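Local coordinates for diaminopropionate ammonia-lyase (Escherichia coli, PDB 4D9K), which catalyses the pyridoxal phosphate-dependent alpha,beta-elimination of both L- and D-2,3-diaminopropionate to pyruvate and ammonia, at residues Ile8-Asn13 with Gln308-Gln313; Val222-Val227 with Gln251-Ile256. All coordinates share one frame; numbering follows the deposited sequence.

Contact 1: Ile8-Asn13 with Gln308-Gln313; sequences IDIADN and QFISCQ
Asp9 and Ser311 exchange backbone hydrogen bonds, Asp9 N to Ser311 O at 3.0 Å and Ser311 N to Asp9 O at 3.1 Å. Ala11 and Phe309 form the next hydrogen-bonded pair, its Phe309 N to Ala11 O bond of 2.8 Å being almost straight (170°). Asp9 O and Ala11 O each also receive a CA-H from the opposite strand. Gln308 NE2 reaches Asp12 OD1 at 3.0 Å, with carboxylate and amide nearly coplanar (12°). Both groups have second partners: Asp12 OD2 forms a salt bridge with Lys362, while Gln308 gives NE2 also to Lys362 O and takes His254 NE2 on OE1. Without the Gln308 amide, as with an alanine here, Asp12 OD1 would probably lose this donor and His254 NE2 its acceptor. With Asn13 CG anti to the backbone N (chi1 178°), OD1 lies in the plane of the Phe309 ring, 3.3 Å from CE1 at its edge, and accepts Phe15 N; ND2 bonds to Ala306 O and Arg303 O. On the face of Ile8, Ile10 and Ile310, Ile10 CG1 packs on Ile310 CG1 at 4.0 Å. This is an antiparallel pair, with strand 8-12 closing one edge of an otherwise parallel sheet.

Contact 2: Val222-Val227 with Gln251-Ile256; sequences VTPTHV and QNLHSI. With SO4 (sulfate ion), chain F.
The imidazole planes of His226 and His254 are 26° apart but slid so far that the rings barely overlap, with centroids 4.8 Å apart. One face of His226 carries His254 CB, a CH-pi contact 3.8 Å from the ring centroid and offset toward the rim. His226 NE2 in turn lies over one face of His254. At the edges, Thr225 OG1 sits in the plane of the His226 ring, 2.8 Å from ND1, in a hydrogen bond that either could donate; Ile256 CG1 lies in plane at the edge of His254. His226 is gripped at both nitrogens, NE2 bonding Leu363 O, which sets the turn of its ring, while His254 is bonded at NE2 to Gln308 OE1. With CG anti to the backbone N (chi1 -167°), the His254 ring runs alongside His226, pointing the same way. Between the strands run His254 N to Thr225 O (2.8 Å), Val227 N to His254 O, longer at 3.2 Å with its donor above the carbonyl plane, and Ile256 N to Val227 O (2.8 Å, 177°). On the face of Val227 and Ser255, Val227 CG1 meets Leu253 CD1 at 3.5 Å, and Leu244 and Leu241 of helix 235-248 cover this side. At the far end Thr223 OG1 makes a weak hydrogen bond to a sulfate, probably from the crystallisation liquor, also held by Arg218. His226 pairs with His254 and Val227 with Ser255, in parallel, within the beta-alpha-beta unit 226-230, 235-248, 254-260 of the tryptophan synthase beta (fold type II) family of pyridoxal phosphate enzymes.

Both contacts belong to one six-stranded mixed sheet, where strands 308-312 and 254-260 are neighbours, and contact 2 is nested in the chain between the two segments of contact 1. Contact 2 is the more buried, lying between inner parallel strands; contact 1 joins a parallel strand to the antiparallel edge strand and is only partly buried, with exposed Asp9, Ala11 and Asp12. Both have aliphatic packing, to which contact 1 adds the Asp12-Gln308 pair and contact 2 the two imidazoles. Besides the Gln308-His254 link, Gln308 N probably bonds Ser255 O at 3.0 Å, and Ile310 CD1 packs on Ile256 CG2. Both lie away from Lys77, which carries the pyridoxal phosphate, and from Asp120.

Contact 1: Ile8-Asn13 with Gln308-Gln313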
ATOM      1  N   ILE A   8      12.986 -13.684 -14.198  1.00 38.22           N
ATOM      2  CA  ILE A   8      13.046 -14.521 -12.998  1.00 38.46           C
ATOM      3  C   ILE A   8      13.817 -15.811 -13.328  1.00 39.13           C
ATOM      4  O   ILE A   8      13.291 -16.921 -13.205  1.00 39.83           O
ATOM      5  CB  ILE A   8      11.616 -14.821 -12.460  1.00 38.26           C
ATOM      6  CG1 ILE A   8      10.974 -13.553 -11.885  1.00 37.67           C
ATOM      7  CG2 ILE A   8      11.624 -15.909 -11.390  1.00 38.55           C
ATOM      8  CD1 ILE A   8      11.459 -13.169 -10.498  1.00 35.66           C
ATOM      9  N   ASP A   9      15.070 -15.655 -13.750  1.00 39.40           N
ATOM     10  CA  ASP A   9      15.861 -16.779 -14.259  1.00 39.28           C
ATOM     11  C   ASP A   9      16.350 -17.707 -13.154  1.00 37.87           C
ATOM     12  O   ASP A   9      17.187 -17.329 -12.333  1.00 37.05           O
ATOM     13  CB  ASP A   9      17.025 -16.280 -15.119  1.00 40.81           C
ATOM     14  CG  ASP A   9      16.556 -15.652 -16.418  1.00 42.39           C
ATOM     15  OD1 ASP A   9      15.644 -16.216 -17.063  1.00 43.27           O
ATOM     16  OD2 ASP A   9      17.100 -14.597 -16.800  1.00 43.15           O
ATOM     17  N   ILE A  10      15.805 -18.921 -13.151  1.00 37.02           N
ATOM     18  CA  ILE A  10      16.092 -19.922 -12.134  1.00 36.44           C
ATOM     19  C   ILE A  10      17.233 -20.836 -12.564  1.00 37.48           C
ATOM     20  O   ILE A  10      17.240 -21.373 -13.679  1.00 38.05           O
ATOM     21  CB  ILE A  10      14.848 -20.780 -11.825  1.00 36.22           C
ATOM     22  CG1 ILE A  10      13.629 -19.888 -11.565  1.00 35.77           C
ATOM     23  CG2 ILE A  10      15.105 -21.683 -10.626  1.00 35.89           C
ATOM     24  CD1 ILE A  10      12.308 -20.557 -11.874  1.00 36.03           C
ATOM     25  N   ALA A  11      18.198 -21.001 -11.665  1.00 37.34           N
ATOM     26  CA  ALA A  11      19.297 -21.932 -11.864  1.00 37.92           C
ATOM     27  C   ALA A  11      19.417 -22.852 -10.660  1.00 37.80           C
ATOM     28  O   ALA A  11      19.461 -22.392  -9.515  1.00 37.56           O
ATOM     29  CB  ALA A  11      20.601 -21.179 -12.088  1.00 38.06           C
ATOM     30  N   ASP A  12      19.454 -24.154 -10.919  1.00 38.26           N
ATOM     31  CA  ASP A  12      19.787 -25.122  -9.887  1.00 38.23           C
ATOM     32  C   ASP A  12      21.224 -24.884  -9.451  1.00 37.86           C
ATOM     33  O   ASP A  12      22.066 -24.520 -10.272  1.00 38.33           O
ATOM     34  CB  ASP A  12      19.638 -26.545 -10.418  1.00 39.41           C
ATOM     35  CG  ASP A  12      18.207 -26.890 -10.767  1.00 40.00           C
ATOM     36  OD1 ASP A  12      17.299 -26.504 -10.006  1.00 40.21           O
ATOM     37  OD2 ASP A  12      17.988 -27.553 -11.799  1.00 41.17           O
ATOM     38  N   ASN A  13      21.495 -25.082  -8.163  1.00 36.88           N
ATOM     39  CA  ASN A  13      22.837 -24.912  -7.616  1.00 36.30           C
ATOM     40  C   ASN A  13      23.737 -26.101  -7.962  1.00 37.13           C
ATOM     41  O   ASN A  13      23.599 -27.184  -7.389  1.00 36.89           O
ATOM     42  CB  ASN A  13      22.757 -24.693  -6.099  1.00 35.50           C
ATOM     43  CG  ASN A  13      24.117 -24.556  -5.436  1.00 35.09           C
ATOM     44  OD1 ASN A  13      25.106 -24.164  -6.059  1.00 35.63           O
ATOM     45  ND2 ASN A  13      24.163 -24.859  -4.148  1.00 34.71           N
ATOM     46  N   GLN A 308      18.522 -23.321  -5.146  1.00 32.84           N
ATOM     47  CA  GLN A 308      18.405 -22.600  -6.406  1.00 33.00           C
ATOM     48  C   GLN A 308      18.849 -21.140  -6.297  1.00 32.99           C
ATOM     49  O   GLN A 308      18.833 -20.549  -5.215  1.00 32.57           O
ATOM     50  CB  GLN A 308      16.968 -22.694  -6.945  1.00 32.88           C
ATOM     51  CG  GLN A 308      16.684 -23.975  -7.722  1.00 33.04           C
ATOM     52  CD  GLN A 308      15.203 -24.297  -7.874  1.00 33.00           C
ATOM     53  OE1 GLN A 308      14.346 -23.740  -7.184  1.00 32.25           O
ATOM     54  NE2 GLN A 308      14.898 -25.218  -8.782  1.00 33.42           N
ATOM     55  N   PHE A 309      19.262 -20.579  -7.428  1.00 33.49           N
ATOM     56  CA  PHE A 309      19.629 -19.172  -7.514  1.00 33.64           C
ATOM     57  C   PHE A 309      18.754 -18.492  -8.556  1.00 34.17           C
ATOM     58  O   PHE A 309      18.682 -18.934  -9.706  1.00 34.61           O
ATOM     59  CB  PHE A 309      21.103 -19.003  -7.896  1.00 33.76           C
ATOM     60  CG  PHE A 309      22.062 -19.500  -6.856  1.00 33.60           C
ATOM     61  CD1 PHE A 309      22.607 -20.776  -6.949  1.00 33.66           C
ATOM     62  CD2 PHE A 309      22.430 -18.692  -5.788  1.00 33.35           C
ATOM     63  CE1 PHE A 309      23.497 -21.236  -5.990  1.00 33.95           C
ATOM     64  CE2 PHE A 309      23.315 -19.147  -4.823  1.00 33.68           C
ATOM     65  CZ  PHE A 309      23.851 -20.423  -4.923  1.00 33.61           C
ATOM     66  N   ILE A 310      18.079 -17.425  -8.145  1.00 34.21           N
ATOM     67  CA  ILE A 310      17.304 -16.623  -9.077  1.00 34.55           C
ATOM     68  C   ILE A 310      18.019 -15.306  -9.335  1.00 35.27           C
ATOM     69  O   ILE A 310      18.411 -14.604  -8.403  1.00 35.49           O
ATOM     70  CB  ILE A 310      15.850 -16.400  -8.602  1.00 33.71           C
ATOM     71  CG1 ILE A 310      15.104 -17.739  -8.562  1.00 33.43           C
ATOM     72  CG2 ILE A 310      15.124 -15.416  -9.516  1.00 33.75           C
ATOM     73  CD1 ILE A 310      13.648 -17.645  -8.166  1.00 32.64           C
ATOM     74  N   SER A 311      18.221 -15.013 -10.614  1.00 36.70           N
ATOM     75  CA  SER A 311      18.668 -13.707 -11.060  1.00 37.61           C
ATOM     76  C   SER A 311      17.429 -12.978 -11.546  1.00 37.98           C
ATOM     77  O   SER A 311      16.707 -13.479 -12.416  1.00 38.42           O
ATOM     78  CB  SER A 311      19.681 -13.852 -12.193  1.00 38.61           C
ATOM     79  OG  SER A 311      19.931 -12.599 -12.808  1.00 39.89           O
ATOM     80  N   CYS A 312      17.170 -11.808 -10.972  1.00 37.82           N
ATOM     81  CA  CYS A 312      15.914 -11.118 -11.232  1.00 37.96           C
ATOM     82  C   CYS A 312      16.068  -9.644 -11.589  1.00 38.65           C
ATOM     83  O   CYS A 312      17.051  -8.994 -11.223  1.00 39.37           O
ATOM     84  CB  CYS A 312      14.938 -11.298 -10.058  1.00 37.22           C
ATOM     85  SG  CYS A 312      15.370 -10.383  -8.565  1.00 36.53           S
ATOM     86  N   GLN A 313      15.065  -9.149 -12.311  1.00 38.80           N
ATOM     87  CA  GLN A 313      14.949  -7.768 -12.774  1.00 39.58           C
ATOM     88  C   GLN A 313      14.742  -6.789 -11.611  1.00 39.42           C
ATOM     89  O   GLN A 313      14.233  -7.175 -10.558  1.00 38.35           O
ATOM     90  CB  GLN A 313      13.734  -7.701 -13.696  1.00 39.93           C
ATOM     91  CG  GLN A 313      13.817  -6.731 -14.855  1.00 40.57           C
ATOM     92  CD  GLN A 313      12.626  -6.870 -15.789  1.00 40.80           C
ATOM     93  OE1 GLN A 313      12.009  -7.937 -15.887  1.00 39.99           O
ATOM     94  NE2 GLN A 313      12.295  -5.789 -16.480  1.00 41.28           N
TER

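Contact 2: Val222-Val227 with Gln251-Ile256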
ATOM      1  N   VAL A 222       4.051 -24.909  12.341  1.00 36.80           N
ATOM      2  CA  VAL A 222       4.372 -25.053  10.919  1.00 35.28           C
ATOM      3  C   VAL A 222       5.847 -25.389  10.668  1.00 34.24           C
ATOM      4  O   VAL A 222       6.717 -25.130  11.497  1.00 33.66           O
ATOM      5  CB  VAL A 222       3.937 -23.829  10.066  1.00 34.34           C
ATOM      6  CG1 VAL A 222       2.430 -23.623  10.126  1.00 34.55           C
ATOM      7  CG2 VAL A 222       4.682 -22.562  10.480  1.00 34.11           C
ATOM      8  N   THR A 223       6.096 -25.981   9.505  1.00 33.76           N
ATOM      9  CA  THR A 223       7.418 -26.402   9.088  1.00 32.81           C
ATOM     10  C   THR A 223       7.650 -25.795   7.706  1.00 31.52           C
ATOM     11  O   THR A 223       6.876 -26.045   6.785  1.00 31.77           O
ATOM     12  CB  THR A 223       7.505 -27.943   9.019  1.00 33.71           C
ATOM     13  OG1 THR A 223       7.088 -28.505  10.272  1.00 34.84           O
ATOM     14  CG2 THR A 223       8.925 -28.417   8.686  1.00 33.75           C
ATOM     15  N   PRO A 224       8.706 -24.977   7.558  1.00 30.53           N
ATOM     16  CA  PRO A 224       8.959 -24.346   6.264  1.00 29.70           C
ATOM     17  C   PRO A 224       9.501 -25.336   5.237  1.00 29.65           C
ATOM     18  O   PRO A 224      10.428 -26.091   5.531  1.00 30.14           O
ATOM     19  CB  PRO A 224      10.018 -23.294   6.593  1.00 29.25           C
ATOM     20  CG  PRO A 224      10.741 -23.862   7.756  1.00 29.44           C
ATOM     21  CD  PRO A 224       9.694 -24.572   8.569  1.00 30.14           C
ATOM     22  N   THR A 225       8.917 -25.329   4.042  1.00 29.32           N
ATOM     23  CA  THR A 225       9.419 -26.135   2.934  1.00 28.85           C
ATOM     24  C   THR A 225      10.394 -25.310   2.104  1.00 28.44           C
ATOM     25  O   THR A 225      11.313 -25.852   1.485  1.00 28.41           O
ATOM     26  CB  THR A 225       8.278 -26.626   2.025  1.00 29.09           C
ATOM     27  OG1 THR A 225       7.480 -25.509   1.609  1.00 28.65           O
ATOM     28  CG2 THR A 225       7.395 -27.644   2.754  1.00 29.41           C
ATOM     29  N   HIS A 226      10.181 -23.995   2.102  1.00 27.83           N
ATOM     30  CA  HIS A 226      10.967 -23.073   1.289  1.00 27.65           C
ATOM     31  C   HIS A 226      11.452 -21.900   2.084  1.00 27.02           C
ATOM     32  O   HIS A 226      10.902 -21.577   3.134  1.00 26.78           O
ATOM     33  CB  HIS A 226      10.141 -22.549   0.114  1.00 27.78           C
ATOM     34  CG  HIS A 226       9.761 -23.604  -0.895  1.00 28.36           C
ATOM     35  ND1 HIS A 226       8.847 -24.560  -0.635  1.00 28.38           N
ATOM     36  CD2 HIS A 226      10.184 -23.809  -2.204  1.00 28.50           C
ATOM     37  CE1 HIS A 226       8.708 -25.347  -1.714  1.00 29.00           C
ATOM     38  NE2 HIS A 226       9.525 -24.883  -2.675  1.00 29.17           N
ATOM     39  N   VAL A 227      12.490 -21.250   1.569  1.00 26.88           N
ATOM     40  CA  VAL A 227      12.941 -19.965   2.080  1.00 26.54           C
ATOM     41  C   VAL A 227      13.587 -19.180   0.935  1.00 26.81           C
ATOM     42  O   VAL A 227      14.376 -19.734   0.157  1.00 27.20           O
ATOM     43  CB  VAL A 227      13.882 -20.111   3.310  1.00 26.36           C
ATOM     44  CG1 VAL A 227      15.185 -20.812   2.943  1.00 26.20           C
ATOM     45  CG2 VAL A 227      14.161 -18.752   3.950  1.00 26.06           C
ATOM     46  N   GLN A 251      18.455 -31.151   2.798  1.00 36.79           N
ATOM     47  CA  GLN A 251      17.584 -31.924   1.902  1.00 37.00           C
ATOM     48  C   GLN A 251      16.087 -31.625   2.062  1.00 36.00           C
ATOM     49  O   GLN A 251      15.314 -31.777   1.111  1.00 35.62           O
ATOM     50  CB  GLN A 251      17.854 -33.436   2.028  1.00 38.71           C
ATOM     51  CG  GLN A 251      17.823 -33.994   3.448  1.00 39.75           C
ATOM     52  CD  GLN A 251      19.193 -34.044   4.115  1.00 40.88           C
ATOM     53  OE1 GLN A 251      20.007 -33.115   3.999  1.00 40.78           O
ATOM     54  NE2 GLN A 251      19.451 -35.133   4.831  1.00 41.67           N
ATOM     55  N   ASN A 252      15.688 -31.208   3.264  1.00 35.37           N
ATOM     56  CA  ASN A 252      14.283 -30.936   3.590  1.00 34.51           C
ATOM     57  C   ASN A 252      13.889 -29.468   3.500  1.00 33.35           C
ATOM     58  O   ASN A 252      12.831 -29.073   3.997  1.00 33.19           O
ATOM     59  CB  ASN A 252      13.966 -31.437   4.998  1.00 35.60           C
ATOM     60  CG  ASN A 252      14.154 -32.926   5.141  1.00 36.74           C
ATOM     61  OD1 ASN A 252      14.583 -33.405   6.190  1.00 37.69           O
ATOM     62  ND2 ASN A 252      13.847 -33.667   4.084  1.00 37.18           N
ATOM     63  N   LEU A 253      14.740 -28.663   2.871  1.00 32.20           N
ATOM     64  CA  LEU A 253      14.515 -27.231   2.796  1.00 31.12           C
ATOM     65  C   LEU A 253      14.919 -26.738   1.412  1.00 30.71           C
ATOM     66  O   LEU A 253      16.080 -26.850   1.018  1.00 30.77           O
ATOM     67  CB  LEU A 253      15.326 -26.541   3.893  1.00 31.23           C
ATOM     68  CG  LEU A 253      14.958 -25.192   4.526  1.00 31.06           C
ATOM     69  CD1 LEU A 253      15.874 -24.099   4.000  1.00 30.81           C
ATOM     70  CD2 LEU A 253      13.484 -24.808   4.401  1.00 30.49           C
ATOM     71  N   HIS A 254      13.941 -26.231   0.665  1.00 29.99           N
ATOM     72  CA  HIS A 254      14.167 -25.731  -0.687  1.00 29.79           C
ATOM     73  C   HIS A 254      14.522 -24.273  -0.590  1.00 29.16           C
ATOM     74  O   HIS A 254      13.645 -23.418  -0.489  1.00 28.92           O
ATOM     75  CB  HIS A 254      12.918 -25.933  -1.538  1.00 29.49           C
ATOM     76  CG  HIS A 254      13.137 -25.730  -3.019  1.00 30.00           C
ATOM     77  ND1 HIS A 254      12.923 -26.706  -3.921  1.00 30.76           N
ATOM     78  CD2 HIS A 254      13.558 -24.612  -3.742  1.00 29.98           C
ATOM     79  CE1 HIS A 254      13.191 -26.242  -5.158  1.00 30.97           C
ATOM     80  NE2 HIS A 254      13.581 -24.962  -5.046  1.00 30.64           N
ATOM     81  N   SER A 255      15.816 -23.980  -0.600  1.00 28.96           N
ATOM     82  CA  SER A 255      16.293 -22.608  -0.410  1.00 28.48           C
ATOM     83  C   SER A 255      16.586 -21.938  -1.736  1.00 28.84           C
ATOM     84  O   SER A 255      17.301 -22.487  -2.571  1.00 29.98           O
ATOM     85  CB  SER A 255      17.532 -22.571   0.483  1.00 27.76           C
ATOM     86  OG  SER A 255      18.608 -23.275  -0.105  1.00 27.72           O
ATOM     87  N   ILE A 256      16.029 -20.746  -1.916  1.00 28.80           N
ATOM     88  CA  ILE A 256      16.203 -19.978  -3.139  1.00 29.19           C
ATOM     89  C   ILE A 256      16.936 -18.688  -2.812  1.00 29.53           C
ATOM     90  O   ILE A 256      16.473 -17.899  -1.986  1.00 29.57           O
ATOM     91  CB  ILE A 256      14.847 -19.640  -3.788  1.00 29.07           C
ATOM     92  CG1 ILE A 256      14.026 -20.911  -4.027  1.00 28.87           C
ATOM     93  CG2 ILE A 256      15.053 -18.886  -5.091  1.00 29.42           C
ATOM     94  CD1 ILE A 256      12.557 -20.644  -4.267  1.00 29.04           C
TER
HETATM   95  S   SO4 F 502       9.932 -29.017  13.186  1.00 54.13           S
HETATM   96  O1  SO4 F 502      11.226 -28.890  13.897  1.00 56.17           O
HETATM   97  O2  SO4 F 502      10.167 -28.936  11.727  1.00 53.05           O
HETATM   98  O3  SO4 F 502       9.034 -27.919  13.611  1.00 53.42           O
HETATM   99  O4  SO4 F 502       9.315 -30.321  13.523  1.00 53.84           O